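Local coordinates for protein flap endonuclease 1 (Methanocaldococcus jannaschii, PDB 1A76) that cleaves 5'-flap structures in DNA and acts as a 5'-3' exonuclease during DNA replication and repair, using magnesium ions, at residues K22-D27 against D165-S171. Coordinates in Å, arbitrary orientation, origin at the centre of the assembly. Residues are numbered along the deposited sequence.
Sequences KKVAID and DVWAVVS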
loop_
_atom_site.group_PDB
_atom_site.type_symbol
_atom_site.label_atom_id
_atom_site.label_comp_id
_atom_site.label_asym_id
_atom_site.label_seq_id
_atom_site.Cartn_x
_atom_site.Cartn_y
_atom_site.Cartn_z
ATOM N N LYS A 22 -6.737 -16.568 -7.875
ATOM C CA LYS A 22 -5.572 -15.727 -8.121
ATOM C C LYS A 22 -4.745 -15.456 -6.871
ATOM O O LYS A 22 -5.254 -15.459 -5.748
ATOM C CB LYS A 22 -5.994 -14.380 -8.724
ATOM C CG LYS A 22 -6.604 -14.435 -10.138
ATOM C CD LYS A 22 -5.805 -15.326 -11.092
ATOM C CE LYS A 22 -6.091 -14.963 -12.552
ATOM N NZ LYS A 22 -6.257 -16.166 -13.433
ATOM N N LYS A 23 -3.453 -15.242 -7.075
ATOM C CA LYS A 23 -2.555 -14.907 -5.982
ATOM C C LYS A 23 -2.390 -13.393 -6.098
ATOM O O LYS A 23 -2.337 -12.865 -7.215
ATOM C CB LYS A 23 -1.197 -15.583 -6.178
ATOM C CG LYS A 23 -1.210 -17.108 -6.020
ATOM C CD LYS A 23 0.212 -17.658 -6.035
ATOM C CE LYS A 23 0.289 -19.017 -6.723
ATOM N NZ LYS A 23 1.470 -19.807 -6.260
ATOM N N VAL A 24 -2.333 -12.690 -4.969
ATOM C CA VAL A 24 -2.164 -11.232 -5.017
ATOM C C VAL A 24 -1.210 -10.729 -3.948
ATOM O O VAL A 24 -1.115 -11.309 -2.870
ATOM C CB VAL A 24 -3.506 -10.464 -4.793
ATOM C CG1 VAL A 24 -4.378 -10.543 -6.042
ATOM C CG2 VAL A 24 -4.255 -11.030 -3.558
ATOM N N ALA A 25 -0.504 -9.647 -4.252
ATOM C CA ALA A 25 0.387 -9.033 -3.276
ATOM C C ALA A 25 -0.392 -7.812 -2.793
ATOM O O ALA A 25 -0.744 -6.940 -3.584
ATOM C CB ALA A 25 1.702 -8.609 -3.931
ATOM N N ILE A 26 -0.695 -7.765 -1.504
ATOM C CA ILE A 26 -1.443 -6.640 -0.966
ATOM C C ILE A 26 -0.556 -5.498 -0.480
ATOM O O ILE A 26 0.365 -5.714 0.302
ATOM C CB ILE A 26 -2.327 -7.056 0.223
ATOM C CG1 ILE A 26 -3.394 -8.049 -0.231
ATOM C CG2 ILE A 26 -3.010 -5.810 0.813
ATOM C CD1 ILE A 26 -4.081 -8.742 0.902
ATOM N N ASP A 27 -0.836 -4.283 -0.947
ATOM C CA ASP A 27 -0.087 -3.121 -0.488
ATOM C C ASP A 27 -0.579 -2.899 0.948
ATOM O O ASP A 27 -1.640 -2.304 1.174
ATOM C CB ASP A 27 -0.397 -1.894 -1.342
ATOM C CG ASP A 27 0.359 -0.663 -0.876
ATOM O OD1 ASP A 27 0.641 -0.547 0.337
ATOM O OD2 ASP A 27 0.673 0.190 -1.724
ATOM N N ASP A 165 5.010 -14.097 -9.502
ATOM C CA ASP A 165 4.767 -14.797 -8.251
ATOM C C ASP A 165 3.324 -14.557 -7.809
ATOM O O ASP A 165 2.727 -15.380 -7.107
ATOM C CB ASP A 165 5.750 -14.316 -7.185
ATOM C CG ASP A 165 7.117 -14.961 -7.328
ATOM O OD1 ASP A 165 7.274 -15.862 -8.188
ATOM O OD2 ASP A 165 8.031 -14.566 -6.585
ATOM N N VAL A 166 2.772 -13.416 -8.218
ATOM C CA VAL A 166 1.389 -13.068 -7.914
ATOM C C VAL A 166 0.798 -12.469 -9.182
ATOM O O VAL A 166 1.524 -11.935 -10.023
ATOM C CB VAL A 166 1.277 -12.029 -6.765
ATOM C CG1 VAL A 166 1.737 -12.650 -5.460
ATOM C CG2 VAL A 166 2.092 -10.780 -7.104
ATOM N N TRP A 167 -0.523 -12.544 -9.302
ATOM C CA TRP A 167 -1.225 -12.043 -10.477
ATOM C C TRP A 167 -1.370 -10.521 -10.520
ATOM O O TRP A 167 -1.365 -9.914 -11.594
ATOM C CB TRP A 167 -2.607 -12.676 -10.531
ATOM C CG TRP A 167 -3.334 -12.438 -11.811
ATOM C CD1 TRP A 167 -2.995 -12.902 -13.054
ATOM C CD2 TRP A 167 -4.555 -11.714 -11.971
ATOM N NE1 TRP A 167 -3.938 -12.511 -13.982
ATOM C CE2 TRP A 167 -4.906 -11.782 -13.342
ATOM C CE3 TRP A 167 -5.391 -11.014 -11.090
ATOM C CZ2 TRP A 167 -6.056 -11.177 -13.846
ATOM C CZ3 TRP A 167 -6.528 -10.415 -11.596
ATOM C CH2 TRP A 167 -6.852 -10.501 -12.963
ATOM N N ALA A 168 -1.507 -9.910 -9.348
ATOM C CA ALA A 168 -1.677 -8.473 -9.278
ATOM C C ALA A 168 -1.365 -7.901 -7.908
ATOM O O ALA A 168 -1.169 -8.633 -6.917
ATOM C CB ALA A 168 -3.118 -8.100 -9.670
ATOM N N VAL A 169 -1.324 -6.574 -7.873
ATOM C CA VAL A 169 -1.092 -5.841 -6.640
ATOM C C VAL A 169 -2.463 -5.314 -6.213
ATOM O O VAL A 169 -3.208 -4.759 -7.022
ATOM C CB VAL A 169 -0.125 -4.648 -6.876
ATOM C CG1 VAL A 169 -0.129 -3.707 -5.670
ATOM C CG2 VAL A 169 1.282 -5.175 -7.160
ATOM N N VAL A 170 -2.816 -5.528 -4.955
ATOM C CA VAL A 170 -4.077 -5.030 -4.436
ATOM C C VAL A 170 -3.798 -3.692 -3.748
ATOM O O VAL A 170 -2.938 -3.594 -2.870
ATOM C CB VAL A 170 -4.694 -6.027 -3.445
ATOM C CG1 VAL A 170 -5.860 -5.378 -2.700
ATOM C CG2 VAL A 170 -5.155 -7.267 -4.193
ATOM N N SER A 171 -4.504 -2.654 -4.181
ATOM C CA SER A 171 -4.326 -1.325 -3.619
ATOM C C SER A 171 -5.413 -0.375 -4.130
ATOM O O SER A 171 -6.076 -0.667 -5.117
ATOM C CB SER A 171 -2.950 -0.777 -4.010
ATOM O OG SER A 171 -2.794 0.556 -3.540
HETATM O O HOH W 1 -0.321 1.010 -3.878
HETATM O O HOH W 2 -3.835 -2.641 -0.334
#
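V170, W167 and A25 bury the most surface where strand 23-27 of the N-domain pairs in parallel with strand 168-170 of the I-domain, joining the two in the core of the PIN-like nuclease fold. V170 N donates a hydrogen bond to A25 O, A25 N one to A168 O and D27 N one to V170 O, 2.9 Å each. The V170 side chain packs between V24 (CG2 to V24 CB, 3.6 Å) and I26 (CB to I26 CG1, 4.0 Å); on the other face A25 CB meets V166 CG2 at 3.9 Å. At the N-terminal end, W167 N donates a hydrogen bond to K23 O (2.8 Å), and K22 CE lies 3.5 Å from the five-membered ring centroid of W167, combining CH-pi and cation-pi contacts. The C-terminal ends lead to the metal site: a water bridges D27 OD2, of a predicted magnesium ligand that also caps helix 28-38, through N30 N, and S171 OG, also hydrogen-bonded to D173 N. Helix 153-162 covers the A25-V169 face, and strand 74-79 flanks strand 23-27 on its other edge.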